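Local coordinates for protein D-alanyl-D-alanine carboxypeptidase (Vibrio cholerae, PDB 5TR7) that probably removes the terminal D-alanine from the peptide side chains of cell-wall precursors, as a penicillin-binding serine carboxypeptidase of the S11 family, at residues A[160-174]-A[190-202]. Sequence-based numbering, arbitrary orientation.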
loop_
_atom_site.group_PDB
_atom_site.type_symbol
_atom_site.label_atom_id
_atom_site.label_comp_id
_atom_site.label_asym_id
_atom_site.label_seq_id
_atom_site.Cartn_x
_atom_site.Cartn_y
_atom_site.Cartn_z
ATOM N N LEU A 160 -1.552 0.754 -9.343
ATOM C CA LEU A 160 -2.206 1.853 -8.652
ATOM C C LEU A 160 -2.000 3.159 -9.409
ATOM O O LEU A 160 -2.924 3.941 -9.617
ATOM C CB LEU A 160 -1.680 2.051 -7.225
ATOM C CG LEU A 160 -2.209 1.216 -6.084
ATOM C CD1 LEU A 160 -1.279 1.339 -4.857
ATOM C CD2 LEU A 160 -3.667 1.537 -5.778
ATOM N N ILE A 161 -0.758 3.429 -9.760
ATOM C CA ILE A 161 -0.425 4.652 -10.514
ATOM C C ILE A 161 -1.030 4.604 -11.882
ATOM O O ILE A 161 -1.562 5.556 -12.389
ATOM C CB ILE A 161 1.071 4.689 -10.669
ATOM C CG1 ILE A 161 1.733 4.793 -9.294
ATOM C CG2 ILE A 161 1.489 5.775 -11.646
ATOM C CD1 ILE A 161 3.242 4.557 -9.327
ATOM N N ARG A 162 -1.000 3.441 -12.495
ATOM C CA ARG A 162 -1.507 3.328 -13.868
ATOM C C ARG A 162 -2.979 3.331 -14.057
ATOM O O ARG A 162 -3.467 3.907 -15.045
ATOM C CB ARG A 162 -1.007 1.982 -14.460
ATOM C CG ARG A 162 -1.307 1.733 -15.913
ATOM C CD ARG A 162 -1.832 0.305 -16.028
ATOM N NE ARG A 162 -0.878 -0.712 -15.743
ATOM C CZ ARG A 162 -1.130 -1.937 -15.270
ATOM N NH1 ARG A 162 -2.286 -2.390 -14.802
ATOM N NH2 ARG A 162 -0.119 -2.731 -15.131
ATOM N N ASP A 163 -3.686 2.607 -13.205
ATOM C CA ASP A 163 -5.159 2.354 -13.445
ATOM C C ASP A 163 -6.060 3.186 -12.579
ATOM O O ASP A 163 -7.158 3.485 -12.998
ATOM C CB ASP A 163 -5.499 0.880 -13.151
ATOM C CG ASP A 163 -4.661 -0.116 -13.923
ATOM O OD1 ASP A 163 -4.265 0.211 -15.027
ATOM O OD2 ASP A 163 -4.554 -1.312 -13.504
ATOM N N VAL A 164 -5.606 3.554 -11.368
ATOM C CA VAL A 164 -6.431 4.390 -10.437
ATOM C C VAL A 164 -5.691 5.685 -9.962
ATOM O O VAL A 164 -5.414 5.872 -8.758
ATOM C CB VAL A 164 -6.964 3.552 -9.295
ATOM C CG1 VAL A 164 -7.996 2.504 -9.854
ATOM C CG2 VAL A 164 -5.851 2.865 -8.545
ATOM N N PRO A 165 -5.380 6.568 -10.912
ATOM C CA PRO A 165 -4.572 7.811 -10.564
ATOM C C PRO A 165 -5.160 8.680 -9.433
ATOM O O PRO A 165 -4.438 9.150 -8.594
ATOM C CB PRO A 165 -4.414 8.554 -11.900
ATOM C CG PRO A 165 -5.442 7.875 -12.889
ATOM C CD PRO A 165 -5.794 6.483 -12.336
ATOM N N GLU A 166 -6.476 8.793 -9.378
ATOM C CA GLU A 166 -7.181 9.560 -8.330
ATOM C C GLU A 166 -6.995 8.928 -7.006
ATOM O O GLU A 166 -6.974 9.615 -6.002
ATOM C CB GLU A 166 -8.640 9.802 -8.646
ATOM C CG GLU A 166 -8.878 10.712 -9.905
ATOM C CD GLU A 166 -8.263 12.105 -9.875
ATOM O OE1 GLU A 166 -8.303 12.727 -8.811
ATOM O OE2 GLU A 166 -7.546 12.531 -10.834
ATOM N N GLU A 167 -6.842 7.623 -7.001
ATOM C CA GLU A 167 -6.562 6.966 -5.749
ATOM C C GLU A 167 -5.103 7.181 -5.443
ATOM O O GLU A 167 -4.772 7.492 -4.312
ATOM C CB GLU A 167 -6.752 5.454 -5.800
ATOM C CG GLU A 167 -7.928 4.769 -5.221
ATOM C CD GLU A 167 -8.359 5.121 -3.774
ATOM O OE1 GLU A 167 -8.167 4.404 -2.654
ATOM O OE2 GLU A 167 -9.161 6.050 -3.964
ATOM N N TYR A 168 -4.222 7.037 -6.457
ATOM C CA TYR A 168 -2.761 7.144 -6.240
ATOM C C TYR A 168 -2.338 8.503 -5.720
ATOM O O TYR A 168 -1.393 8.585 -4.949
ATOM C CB TYR A 168 -1.965 6.837 -7.522
ATOM C CG TYR A 168 -0.491 6.880 -7.264
ATOM C CD1 TYR A 168 0.095 5.912 -6.492
ATOM C CD2 TYR A 168 0.313 7.950 -7.728
ATOM C CE1 TYR A 168 1.421 5.974 -6.179
ATOM C CE2 TYR A 168 1.643 8.037 -7.357
ATOM C CZ TYR A 168 2.180 7.015 -6.593
ATOM O OH TYR A 168 3.486 6.967 -6.248
ATOM N N ALA A 169 -3.044 9.550 -6.136
ATOM C CA ALA A 169 -2.664 10.907 -5.698
ATOM C C ALA A 169 -2.707 11.024 -4.200
ATOM O O ALA A 169 -1.900 11.730 -3.578
ATOM C CB ALA A 169 -3.567 11.964 -6.302
ATOM N N ILE A 170 -3.572 10.232 -3.602
ATOM C CA ILE A 170 -3.729 10.333 -2.170
ATOM C C ILE A 170 -2.471 9.864 -1.382
ATOM O O ILE A 170 -2.279 10.294 -0.276
ATOM C CB ILE A 170 -5.003 9.612 -1.733
ATOM C CG1 ILE A 170 -6.241 10.218 -2.424
ATOM C CG2 ILE A 170 -5.204 9.710 -0.222
ATOM C CD1 ILE A 170 -7.528 9.405 -2.153
ATOM N N TYR A 171 -1.593 9.069 -2.002
ATOM C CA TYR A 171 -0.442 8.524 -1.337
ATOM C C TYR A 171 0.638 9.571 -1.043
ATOM O O TYR A 171 1.588 9.309 -0.263
ATOM C CB TYR A 171 0.084 7.348 -2.135
ATOM C CG TYR A 171 -0.777 6.076 -2.045
ATOM C CD1 TYR A 171 -1.860 5.834 -2.863
ATOM C CD2 TYR A 171 -0.487 5.125 -1.128
ATOM C CE1 TYR A 171 -2.606 4.647 -2.752
ATOM C CE2 TYR A 171 -1.189 3.954 -0.989
ATOM C CZ TYR A 171 -2.231 3.704 -1.811
ATOM O OH TYR A 171 -2.862 2.547 -1.597
ATOM N N SER A 172 0.519 10.755 -1.661
ATOM C CA SER A 172 1.512 11.779 -1.397
ATOM C C SER A 172 1.041 12.772 -0.384
ATOM O O SER A 172 1.782 13.707 -0.071
ATOM C CB SER A 172 1.983 12.450 -2.655
ATOM O OG SER A 172 0.895 12.919 -3.329
ATOM N N GLU A 173 -0.153 12.566 0.185
ATOM C CA GLU A 173 -0.658 13.421 1.268
ATOM C C GLU A 173 0.121 12.995 2.509
ATOM O O GLU A 173 0.261 11.809 2.803
ATOM C CB GLU A 173 -2.180 13.357 1.389
ATOM C CG GLU A 173 -2.890 13.878 0.131
ATOM C CD GLU A 173 -4.435 13.821 0.200
ATOM O OE1 GLU A 173 -5.060 13.708 1.285
ATOM O OE2 GLU A 173 -5.051 13.887 -0.898
ATOM N N GLN A 174 0.649 13.964 3.217
ATOM C CA GLN A 174 1.551 13.744 4.365
ATOM C C GLN A 174 0.900 13.507 5.677
ATOM O O GLN A 174 1.569 13.015 6.646
ATOM C CB GLN A 174 2.475 14.982 4.486
ATOM C CG GLN A 174 3.431 15.045 3.302
ATOM C CD GLN A 174 4.485 16.153 3.397
ATOM O OE1 GLN A 174 4.419 17.064 4.200
ATOM N NE2 GLN A 174 5.460 16.050 2.576
ATOM N N LEU A 190 8.586 11.084 1.354
ATOM C CA LEU A 190 7.728 12.171 0.833
ATOM C C LEU A 190 8.305 13.551 1.177
ATOM O O LEU A 190 7.989 14.506 0.510
ATOM C CB LEU A 190 6.354 12.077 1.422
ATOM C CG LEU A 190 5.526 10.866 0.974
ATOM C CD1 LEU A 190 4.235 10.820 1.810
ATOM C CD2 LEU A 190 5.224 10.899 -0.517
ATOM N N TRP A 191 9.129 13.628 2.241
ATOM C CA TRP A 191 9.730 14.884 2.708
ATOM C C TRP A 191 11.123 15.148 2.099
ATOM O O TRP A 191 11.714 16.208 2.315
ATOM C CB TRP A 191 9.855 14.818 4.248
ATOM C CG TRP A 191 8.617 15.120 4.984
ATOM C CD1 TRP A 191 8.263 16.338 5.485
ATOM C CD2 TRP A 191 7.546 14.232 5.315
ATOM N NE1 TRP A 191 7.054 16.257 6.120
ATOM C CE2 TRP A 191 6.580 14.983 6.019
ATOM C CE3 TRP A 191 7.313 12.867 5.111
ATOM C CZ2 TRP A 191 5.390 14.429 6.491
ATOM C CZ3 TRP A 191 6.100 12.322 5.562
ATOM C CH2 TRP A 191 5.201 13.080 6.294
ATOM N N ASP A 192 11.675 14.170 1.392
ATOM C CA ASP A 192 12.989 14.337 0.786
ATOM C C ASP A 192 12.919 15.354 -0.358
ATOM O O ASP A 192 12.264 15.157 -1.374
ATOM C CB ASP A 192 13.521 12.999 0.287
ATOM C CG ASP A 192 14.939 13.061 -0.210
ATOM O OD1 ASP A 192 15.355 13.993 -0.921
ATOM O OD2 ASP A 192 15.637 12.106 0.097
ATOM N N LYS A 193 13.678 16.415 -0.203
ATOM C CA LYS A 193 13.722 17.497 -1.185
ATOM C C LYS A 193 14.512 17.235 -2.452
ATOM O O LYS A 193 14.264 17.889 -3.456
ATOM C CB LYS A 193 14.245 18.747 -0.458
ATOM C CG LYS A 193 13.132 19.265 0.463
ATOM C CD LYS A 193 13.647 20.010 1.674
ATOM C CE LYS A 193 14.220 19.004 2.682
ATOM N NZ LYS A 193 14.895 19.653 3.850
ATOM N N SER A 194 15.543 16.394 -2.379
ATOM C CA SER A 194 16.344 16.037 -3.546
ATOM C C SER A 194 15.601 15.114 -4.529
ATOM O O SER A 194 16.049 14.960 -5.651
ATOM C CB SER A 194 17.682 15.370 -3.151
ATOM O OG SER A 194 17.512 14.120 -2.489
ATOM N N MET A 195 14.517 14.479 -4.114
ATOM C CA MET A 195 13.795 13.487 -4.951
ATOM C C MET A 195 12.301 13.749 -5.016
ATOM O O MET A 195 11.738 14.352 -4.128
ATOM C CB MET A 195 13.934 12.061 -4.424
ATOM C CG MET A 195 15.100 11.240 -4.920
ATOM S SD MET A 195 14.621 9.452 -5.202
ATOM C CE MET A 195 16.282 8.856 -5.685
ATOM N N ASN A 196 11.666 13.287 -6.091
ATOM C CA ASN A 196 10.233 13.419 -6.269
ATOM C C ASN A 196 9.575 12.044 -6.057
ATOM O O ASN A 196 9.204 11.350 -6.992
ATOM C CB ASN A 196 9.897 14.014 -7.636
ATOM C CG ASN A 196 10.680 15.340 -7.928
ATOM O OD1 ASN A 196 10.155 16.470 -7.774
ATOM N ND2 ASN A 196 11.984 15.200 -8.279
ATOM N N VAL A 197 9.489 11.653 -4.799
ATOM C CA VAL A 197 8.845 10.438 -4.342
ATOM C C VAL A 197 7.422 10.815 -4.014
ATOM O O VAL A 197 7.170 11.703 -3.196
ATOM C CB VAL A 197 9.502 9.940 -3.070
ATOM C CG1 VAL A 197 8.809 8.684 -2.589
ATOM C CG2 VAL A 197 10.981 9.664 -3.336
ATOM N N ASP A 198 6.464 10.180 -4.674
ATOM C CA ASP A 198 5.067 10.501 -4.471
ATOM C C ASP A 198 4.224 9.272 -4.020
ATOM O O ASP A 198 3.015 9.293 -4.086
ATOM C CB ASP A 198 4.531 11.190 -5.760
ATOM C CG ASP A 198 4.575 10.279 -6.975
ATOM O OD1 ASP A 198 4.966 9.085 -6.821
ATOM O OD2 ASP A 198 4.241 10.772 -8.095
ATOM N N GLY A 199 4.892 8.228 -3.537
ATOM C CA GLY A 199 4.245 7.057 -3.008
ATOM C C GLY A 199 5.303 6.063 -2.521
ATOM O O GLY A 199 6.489 6.319 -2.631
ATOM N N ILE A 200 4.903 4.891 -2.062
ATOM C CA ILE A 200 3.514 4.480 -2.025
ATOM C C ILE A 200 3.068 4.095 -0.618
ATOM O O ILE A 200 2.324 4.811 0.024
ATOM C CB ILE A 200 3.255 3.308 -2.986
ATOM C CG1 ILE A 200 3.881 3.586 -4.349
ATOM C CG2 ILE A 200 1.778 2.981 -3.086
ATOM C CD1 ILE A 200 3.432 2.607 -5.452
ATOM N N LYS A 201 3.522 2.967 -0.124
ATOM C CA LYS A 201 3.017 2.494 1.134
ATOM C C LYS A 201 4.075 1.800 1.939
ATOM O O LYS A 201 4.867 1.031 1.477
ATOM C CB LYS A 201 1.881 1.499 0.849
ATOM C CG LYS A 201 1.100 0.993 2.059
ATOM C CD LYS A 201 0.191 2.082 2.558
ATOM C CE LYS A 201 -0.541 1.683 3.835
ATOM N NZ LYS A 201 0.277 1.691 5.079
ATOM N N THR A 202 3.904 1.948 3.195
ATOM C CA THR A 202 4.801 1.463 4.178
ATOM C C THR A 202 4.198 0.263 4.956
ATOM O O THR A 202 3.030 0.065 4.985
ATOM C CB THR A 202 4.988 2.670 5.085
ATOM O OG1 THR A 202 6.159 2.522 5.835
ATOM C CG2 THR A 202 3.774 2.901 5.949
HETATM O O HOH W 1 0.682 10.426 -5.003
HETATM O O HOH W 2 3.338 7.318 0.360
#
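Tyr168 swings its ring off helix 165-168 toward strand 196-205 because chi1 is -177°, placing CG opposite the backbone N, while Asp198 turns its carboxylate to the same place with CG between backbone N and carbonyl carbon. Tyr168 OH then donates a hydrogen bond of 2.6 Å to Asp198 OD1. The oxygen is approached from above the carboxylate plane, which stands 77° from the ring plane. Ile200 touches both tyrosines: its CG1 lies at the edge of the Tyr168 ring, 3.9 Å from CE1, whereas CG2 sits over a face of Tyr171, 4.0 Å from the ring centroid, a CH-pi contact. Leu160 CD1 reaches the same CG2 branch. Two waters bridge the segments, one within bonding distance of Tyr168 O, Asp198 O and Ser172 OG, the other donating to Tyr171 O and Ile200 O, each at 2.7 Å. Farther out, the Gln174 amide stacks on the Trp191 indole, its plane 22° from the ring, with CD 3.5 Å above it. Leu190 CD2 packs against Ser172 CA at 3.9 Å.

The contact thus joins an edge strand of the five-stranded antiparallel sheet to the helical region of the fold shared by penicillin-binding proteins and serine beta-lactamases. Tyr171 OH hydrogen-bonds Ser42 OG, and Lys201 NZ, in the probable KTG motif, hydrogen-bonds OG of Ser98, a predicted active-site residue. With the Asp198 carboxylate shared between Tyr168 and Arg222, its negative charge is probably stabilised; Ile200, touching two tyrosines, directly precedes Lys201, consistent with the seam positioning that lysine.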